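Long-range contacts in putative leucoanthocyanidin reductase 1 (Vitis vinifera, PDB 3I6I), which catalyses the NADPH-dependent reduction of leucoanthocyanidins, probably to flavan-3-ols such as catechin, in flavonoid metabolism: residues A127-G133 / A271-D275; S164-Y168 / F183-G187; A193-A197 / H220-S224. One frame throughout, in Å; residues are numbered along the deposited sequence. Where two conformers were deposited one is given.

Contact 1: A127-G133 / A271-D275; sequences ADPVEPG and AFTHD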
# COMPACT_ATOMS: atom_id res chain seq x y z
N ALA A 127 5.85 -1.35 13.96
CA ALA A 127 7.00 -2.06 13.31
C ALA A 127 8.28 -1.26 13.52
O ALA A 127 8.26 -0.03 13.47
CB ALA A 127 6.73 -2.22 11.83
N ASP A 128 9.40 -1.97 13.62
CA ASP A 128 10.69 -1.37 13.92
C ASP A 128 11.76 -1.96 12.95
O ASP A 128 12.70 -2.65 13.39
CB ASP A 128 11.01 -1.67 15.39
CG ASP A 128 12.32 -1.11 15.86
OD1 ASP A 128 12.73 -0.04 15.37
OD2 ASP A 128 12.96 -1.77 16.73
N PRO A 129 11.65 -1.64 11.65
CA PRO A 129 12.63 -2.17 10.72
C PRO A 129 13.98 -1.58 10.90
O PRO A 129 14.12 -0.50 11.45
CB PRO A 129 12.09 -1.77 9.35
CG PRO A 129 11.28 -0.53 9.65
CD PRO A 129 10.65 -0.80 10.95
N VAL A 130 15.00 -2.28 10.44
CA VAL A 130 16.30 -1.65 10.39
C VAL A 130 16.39 -0.52 9.37
O VAL A 130 15.52 -0.36 8.53
CB VAL A 130 17.45 -2.70 10.12
CG1 VAL A 130 17.41 -3.77 11.20
CG2 VAL A 130 17.33 -3.32 8.66
N GLU A 131 17.48 0.25 9.44
CA GLU A 131 17.70 1.28 8.43
C GLU A 131 18.04 0.59 7.10
O GLU A 131 18.65 -0.47 7.10
CB GLU A 131 18.82 2.21 8.83
CG GLU A 131 18.53 3.04 10.08
CD GLU A 131 17.63 4.23 9.81
OE1 GLU A 131 17.10 4.34 8.67
OE2 GLU A 131 17.46 5.09 10.73
N PRO A 132 17.69 1.21 5.97
CA PRO A 132 17.00 2.50 5.81
C PRO A 132 15.46 2.39 5.72
O PRO A 132 14.80 3.39 5.46
CB PRO A 132 17.61 3.04 4.52
CG PRO A 132 17.85 1.78 3.67
CD PRO A 132 18.22 0.71 4.68
N GLY A 133 14.89 1.21 5.94
CA GLY A 133 13.44 1.06 6.06
C GLY A 133 12.93 2.00 7.16
O GLY A 133 11.90 2.67 6.98
N ALA A 271 15.46 -4.21 4.16
CA ALA A 271 15.08 -3.93 5.54
C ALA A 271 13.63 -4.39 5.82
O ALA A 271 13.35 -5.00 6.84
CB ALA A 271 15.22 -2.42 5.79
N PHE A 272 12.71 -4.12 4.91
CA PHE A 272 11.31 -4.56 5.13
C PHE A 272 11.15 -6.09 5.02
O PHE A 272 10.38 -6.67 5.77
CB PHE A 272 10.38 -3.89 4.15
CG PHE A 272 10.28 -2.39 4.30
CD1 PHE A 272 10.42 -1.75 5.53
CD2 PHE A 272 10.04 -1.62 3.19
CE1 PHE A 272 10.31 -0.36 5.61
CE2 PHE A 272 9.90 -0.25 3.29
CZ PHE A 272 10.05 0.37 4.50
N THR A 273 11.91 -6.72 4.11
CA THR A 273 11.97 -8.20 4.04
C THR A 273 12.39 -8.82 5.38
O THR A 273 11.82 -9.81 5.85
CB THR A 273 12.92 -8.67 2.88
OG1 THR A 273 12.47 -8.10 1.64
CG2 THR A 273 12.89 -10.21 2.71
N HIS A 274 13.44 -8.27 5.98
CA HIS A 274 13.90 -8.69 7.30
C HIS A 274 12.80 -8.52 8.35
O HIS A 274 12.52 -9.43 9.14
CB HIS A 274 15.14 -7.89 7.67
CG HIS A 274 15.66 -8.16 9.04
ND1 HIS A 274 15.38 -7.36 10.12
CD2 HIS A 274 16.52 -9.11 9.48
CE1 HIS A 274 16.00 -7.84 11.19
NE2 HIS A 274 16.69 -8.91 10.82
N ASP A 275 12.17 -7.36 8.36
CA ASP A 275 11.13 -7.09 9.35
C ASP A 275 9.98 -8.11 9.26
O ASP A 275 9.50 -8.60 10.29
CB ASP A 275 10.61 -5.66 9.22
CG ASP A 275 10.11 -5.07 10.55
OD1 ASP A 275 10.35 -5.62 11.69
OD2 ASP A 275 9.45 -4.00 10.45
O HOH W 1 9.49 -4.84 13.92
O HOH W 2 14.13 -4.79 9.48

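Contact 2: S164-Y168 / F183-G187; sequences SWPYY and FQIYG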
# COMPACT_ATOMS: atom_id res chain seq x y z
N SER A 164 2.70 -10.83 -4.54
CA SER A 164 3.72 -11.09 -5.54
C SER A 164 4.77 -11.90 -4.82
O SER A 164 4.66 -12.13 -3.61
CB SER A 164 4.32 -9.79 -6.06
OG SER A 164 4.82 -8.98 -5.01
N TRP A 165 5.76 -12.37 -5.56
CA TRP A 165 6.86 -13.09 -4.95
C TRP A 165 7.73 -12.02 -4.25
O TRP A 165 8.10 -11.05 -4.89
CB TRP A 165 7.68 -13.94 -5.95
CG TRP A 165 8.64 -14.74 -5.16
CD1 TRP A 165 9.90 -14.36 -4.80
CD2 TRP A 165 8.39 -15.97 -4.48
NE1 TRP A 165 10.46 -15.31 -3.98
CE2 TRP A 165 9.55 -16.31 -3.78
CE3 TRP A 165 7.28 -16.82 -4.41
CZ2 TRP A 165 9.66 -17.48 -3.01
CZ3 TRP A 165 7.39 -17.98 -3.66
CH2 TRP A 165 8.55 -18.29 -2.98
N PRO A 166 8.03 -12.20 -2.95
CA PRO A 166 8.86 -11.27 -2.16
C PRO A 166 10.37 -11.42 -2.37
O PRO A 166 11.06 -12.07 -1.60
CB PRO A 166 8.50 -11.64 -0.71
CG PRO A 166 8.17 -13.07 -0.78
CD PRO A 166 7.50 -13.29 -2.10
N TYR A 167 10.88 -10.86 -3.46
CA TYR A 167 12.33 -10.82 -3.65
C TYR A 167 12.96 -9.75 -2.76
O TYR A 167 12.33 -8.76 -2.48
CB TYR A 167 12.64 -10.49 -5.10
CG TYR A 167 12.24 -11.56 -6.07
CD1 TYR A 167 13.04 -12.70 -6.25
CD2 TYR A 167 11.08 -11.44 -6.84
CE1 TYR A 167 12.69 -13.68 -7.16
CE2 TYR A 167 10.72 -12.42 -7.76
CZ TYR A 167 11.53 -13.54 -7.92
OH TYR A 167 11.20 -14.53 -8.82
N TYR A 168 14.23 -9.93 -2.38
CA TYR A 168 14.86 -9.02 -1.39
C TYR A 168 15.16 -7.62 -1.94
O TYR A 168 15.30 -6.67 -1.17
CB TYR A 168 16.17 -9.60 -0.85
CG TYR A 168 17.38 -9.33 -1.74
CD1 TYR A 168 18.32 -8.34 -1.42
CD2 TYR A 168 17.56 -10.04 -2.92
CE1 TYR A 168 19.45 -8.09 -2.24
CE2 TYR A 168 18.68 -9.80 -3.75
CZ TYR A 168 19.62 -8.80 -3.41
OH TYR A 168 20.74 -8.57 -4.23
N PHE A 183 14.11 -21.42 -5.20
CA PHE A 183 13.45 -20.52 -4.29
C PHE A 183 14.47 -20.04 -3.25
O PHE A 183 15.17 -20.84 -2.66
CB PHE A 183 12.31 -21.23 -3.53
CG PHE A 183 11.14 -21.65 -4.36
CD1 PHE A 183 10.21 -20.71 -4.83
CD2 PHE A 183 10.88 -23.00 -4.58
CE1 PHE A 183 9.08 -21.12 -5.55
CE2 PHE A 183 9.77 -23.42 -5.33
CZ PHE A 183 8.86 -22.48 -5.82
N GLN A 184 14.51 -18.74 -3.02
CA GLN A 184 15.24 -18.16 -1.89
C GLN A 184 14.30 -18.01 -0.70
O GLN A 184 13.35 -17.21 -0.73
CB GLN A 184 15.85 -16.81 -2.30
CG GLN A 184 16.88 -16.96 -3.30
CD GLN A 184 17.78 -15.73 -3.47
OE1 GLN A 184 17.35 -14.59 -3.28
NE2 GLN A 184 19.04 -15.98 -3.79
N ILE A 185 14.58 -18.79 0.35
CA ILE A 185 13.77 -18.88 1.56
C ILE A 185 14.48 -18.08 2.65
O ILE A 185 15.64 -18.41 3.02
CB ILE A 185 13.60 -20.37 2.01
CG1 ILE A 185 13.01 -21.27 0.89
CG2 ILE A 185 12.75 -20.50 3.27
CD1 ILE A 185 11.68 -20.80 0.38
N TYR A 186 13.80 -17.04 3.17
CA TYR A 186 14.36 -16.21 4.25
C TYR A 186 14.29 -16.92 5.58
O TYR A 186 13.20 -17.37 6.03
CB TYR A 186 13.65 -14.83 4.34
CG TYR A 186 13.58 -14.18 3.01
CD1 TYR A 186 14.74 -13.83 2.36
CD2 TYR A 186 12.37 -13.95 2.38
CE1 TYR A 186 14.72 -13.25 1.11
CE2 TYR A 186 12.31 -13.37 1.12
CZ TYR A 186 13.50 -13.03 0.48
OH TYR A 186 13.51 -12.45 -0.78
N GLY A 187 15.45 -16.99 6.23
CA GLY A 187 15.58 -17.62 7.55
C GLY A 187 15.08 -19.04 7.54
O GLY A 187 15.44 -19.83 6.65
O HOH W 3 12.92 -14.92 -2.45
O HOH W 4 15.29 -12.64 -2.97

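Contact 3: A193-A197 / H220-S224; sequences AYFVA and HFRPS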
# COMPACT_ATOMS: atom_id res chain seq x y z
N ALA A 193 3.20 -14.09 6.85
CA ALA A 193 2.87 -12.76 6.33
C ALA A 193 1.49 -12.84 5.69
O ALA A 193 1.00 -13.94 5.44
CB ALA A 193 3.91 -12.31 5.32
N TYR A 194 0.85 -11.69 5.47
CA TYR A 194 -0.42 -11.64 4.76
C TYR A 194 -0.22 -11.09 3.36
O TYR A 194 0.37 -10.05 3.17
CB TYR A 194 -1.44 -10.76 5.49
CG TYR A 194 -1.91 -11.32 6.81
CD1 TYR A 194 -1.33 -10.91 8.00
CD2 TYR A 194 -2.92 -12.27 6.87
CE1 TYR A 194 -1.76 -11.43 9.22
CE2 TYR A 194 -3.37 -12.76 8.07
CZ TYR A 194 -2.77 -12.35 9.24
OH TYR A 194 -3.26 -12.92 10.38
N PHE A 195 -0.72 -11.82 2.38
CA PHE A 195 -0.61 -11.44 0.96
C PHE A 195 -1.97 -11.10 0.41
O PHE A 195 -2.96 -11.82 0.61
CB PHE A 195 0.01 -12.59 0.14
CG PHE A 195 1.37 -12.97 0.62
CD1 PHE A 195 2.50 -12.34 0.13
CD2 PHE A 195 1.53 -13.93 1.62
CE1 PHE A 195 3.76 -12.68 0.58
CE2 PHE A 195 2.80 -14.27 2.09
CZ PHE A 195 3.93 -13.64 1.55
N VAL A 196 -2.03 -9.96 -0.26
CA VAL A 196 -3.30 -9.40 -0.72
C VAL A 196 -3.19 -9.02 -2.18
O VAL A 196 -2.23 -8.33 -2.62
CB VAL A 196 -3.64 -8.15 0.10
CG1 VAL A 196 -5.03 -7.60 -0.30
CG2 VAL A 196 -3.58 -8.45 1.60
N ALA A 197 -4.17 -9.46 -2.97
CA ALA A 197 -4.23 -9.01 -4.35
C ALA A 197 -4.32 -7.50 -4.47
O ALA A 197 -5.05 -6.85 -3.75
CB ALA A 197 -5.44 -9.65 -5.09
N HIS A 220 -6.32 -2.94 9.27
CA HIS A 220 -5.34 -4.02 9.06
C HIS A 220 -5.95 -5.05 8.12
O HIS A 220 -7.11 -5.44 8.29
CB HIS A 220 -4.92 -4.64 10.38
CG HIS A 220 -4.39 -3.63 11.37
ND1 HIS A 220 -3.07 -3.20 11.33
CD2 HIS A 220 -5.00 -2.92 12.34
CE1 HIS A 220 -2.90 -2.29 12.28
NE2 HIS A 220 -4.04 -2.12 12.93
N PHE A 221 -5.17 -5.51 7.13
CA PHE A 221 -5.66 -6.52 6.22
C PHE A 221 -5.12 -7.88 6.64
O PHE A 221 -3.97 -8.20 6.35
CB PHE A 221 -5.28 -6.25 4.76
CG PHE A 221 -6.03 -5.11 4.08
CD1 PHE A 221 -6.14 -3.86 4.68
CD2 PHE A 221 -6.49 -5.27 2.77
CE1 PHE A 221 -6.82 -2.83 4.03
CE2 PHE A 221 -7.14 -4.22 2.08
CZ PHE A 221 -7.29 -2.99 2.74
N ARG A 222 -5.96 -8.71 7.25
CA ARG A 222 -5.53 -10.03 7.70
C ARG A 222 -6.42 -11.14 7.19
O ARG A 222 -7.02 -11.89 7.99
CB ARG A 222 -5.47 -10.08 9.21
CG ARG A 222 -4.53 -9.10 9.83
CD ARG A 222 -4.28 -9.43 11.28
NE ARG A 222 -3.11 -8.73 11.82
CZ ARG A 222 -2.68 -8.84 13.08
NH1 ARG A 222 -3.36 -9.53 13.98
NH2 ARG A 222 -1.58 -8.21 13.48
N PRO A 223 -6.49 -11.29 5.84
CA PRO A 223 -7.25 -12.40 5.30
C PRO A 223 -6.64 -13.76 5.70
O PRO A 223 -5.49 -14.10 5.33
CB PRO A 223 -7.18 -12.16 3.77
CG PRO A 223 -5.86 -11.47 3.58
CD PRO A 223 -5.85 -10.52 4.76
N SER A 224 -7.38 -14.52 6.49
CA SER A 224 -6.86 -15.74 7.08
C SER A 224 -6.37 -16.77 6.03
O SER A 224 -5.43 -17.51 6.28
CB SER A 224 -7.88 -16.38 8.05
OG SER A 224 -9.05 -16.81 7.34

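Contact 1: A127-G133 / A271-D275
The Phe272 ring meets Pro129 at its edge, with Pro129 CG 4.2 Å from Phe272 CE1 and near the ring plane. Gly133 CA approaches the same CE1 obliquely at 3.5 Å, close enough that a beta carbon on Gly133 would run into the ring. Phe272 CG stands anti to its own carbonyl carbon (chi1 -64°), which brings the ring down beside Pro129, the two side chains pointing the same way; Tyr137 also meets this ring, their planes at about 25°. The second flat group, His274, takes a water at its edge and in plane. The water lies 2.9 Å from His274 ND1, accepts from Val130 N and donates to Ala271 O (2.8 Å), so one molecule joins helix 266-277 to the backbone of 127-133. His274 NE2 is hydrogen-bonded to Glu252 OE2, so both ring nitrogens have polar neighbours and the rotation of the imidazole is probably restrained. Ala271 CB packs against Val130, 3.4 Å from Val130 O and 3.7 Å from Val130 CG2. This loop follows strand 114-116, the edge of the parallel Rossmann-type sheet, and leads into helix 133-149, which carries the NADPH-binding Lys140: the Glu131-Pro132 peptide is cis, and Pro132 occupies the N-cap position. At the other end of the contact Asp275 crosses Pro129. Asp275 OD2 rests 3.4 Å from Pro129 N, which has no hydrogen to give, and 3.5 Å from Ala127 CB. Its other oxygen, OD1, accepts from a water that in turn accepts from Asp128 N, and has a long, weak ion pair with Lys279.

Contact 2: S164-Y168 / F183-G187
Trp165 and Phe183 send their side chains across each other at about a right angle, yet their ring planes differ by only 35°. The rings meet obliquely, with the centroids of the indole six-membered ring and Phe183 ring 5.3 Å apart; Trp165 CH2 comes to 3.5 Å from Phe183 CD1. Trp165 CG lies opposite its backbone N (chi1 -173°), swinging the indole toward strand 183-186, while Pro166 CD sits over one indole face, toward its rim.

Tyr186 reaches back from the strand. Its OH donates to Pro166 O at 2.6 Å, in the carbonyl plane and on a lone pair, with a C=O...donor angle of 144°. A water accepts from Trp165 NE1 (2.9 Å) and donates both to Gln184 O and to Tyr186 OH, linking the indole to the strand. A second water bridges Tyr168 N and Gln184 OE1. A phenylalanine in place of Tyr186 would probably leave Pro166 O without this donor and the first water without one of its acceptors.

Pro166 is the centre of an inverse gamma turn, closed by a weak hydrogen bond from Tyr167 N to Trp165 O; the turn's central carbonyl, Pro166 O, is held by a tyrosine of strand 183-186, which pairs in parallel with strand 247-250.

Contact 3: A193-A197 / H220-S224
Tyr194 lies across Arg222, and its side chain accounts for much of the contact. It starts at CB, 3.7 Å from Phe221 O. With CG anti to its carbonyl carbon (chi1 -67°), the ring leaves strand 193-196 and spreads over the backbone of 220-224. Arg222 CA sits over one face, 3.7 Å from the Tyr194 ring centroid and 20° off the ring normal, which qualifies as a CH-pi contact. On the side of CD2 the ring presents its edge to Pro223 O, 3.5 Å from Tyr194 CD2 and near the ring plane, while Pro223 CD packs on the same carbon. Further out, Tyr194 CZ touches Arg222 CB at 3.5 Å and CE1 touches Arg222 CG at 3.7 Å. At the tip, Tyr194 OH has Arg222 CD at 3.7 Å. The extended arginine therefore follows the ring by its aliphatic carbons. Its guanidinium plane is only 13° from that of the tyrosine, but the group approaches CE1 obliquely; its cation-pi partner is Phe285, whose carbonyl oxygen also accepts from Arg222 NH2.

Two residues along, Val196 continues the interface with apolar contacts alone. Val196 CG1 meets Phe221 CD2 at 4.1 Å, the side chains crossing at about a right angle, and Val196 CG2 packs on Pro223 CG. No hydrogen bond joins the two segments directly, so van der Waals and CH-pi packing, much of it ring against backbone, carries the contact. Asn160 ND2 donates to Phe221 O. Strand 193-196 is the middle strand of a three-stranded mixed sheet, flanked by 161-162 and 227-228. Tyr194 touches the cofactor-binding Asn160, and strand 161-162 holds the cofactor-binding Ile162; the packing is consistent with a second layer beside the NADPH site.

Overall arrangement
Contact 1 closes a long loop of chain within which contacts 2 and 3 follow one another in series. Contacts 1 and 2, with centres about 15 Å apart, touch directly: Thr273, on the helix of contact 1, places CG2 3.6 Å from Tyr186 CE2 of contact 2. Contacts 2 and 3 have centres about 17 Å apart and come to about 4 Å between nearest atoms without touching; contacts 1 and 3 stay about 8 Å apart at their nearest atoms. All three lie near bound NADPH: the nearest side chains are Phe272 at about 6 Å, Val196 at about 8 Å and Pro166 at about 9 Å, so each contact lies in the cofactor's neighbourhood, none of these side chains touching it.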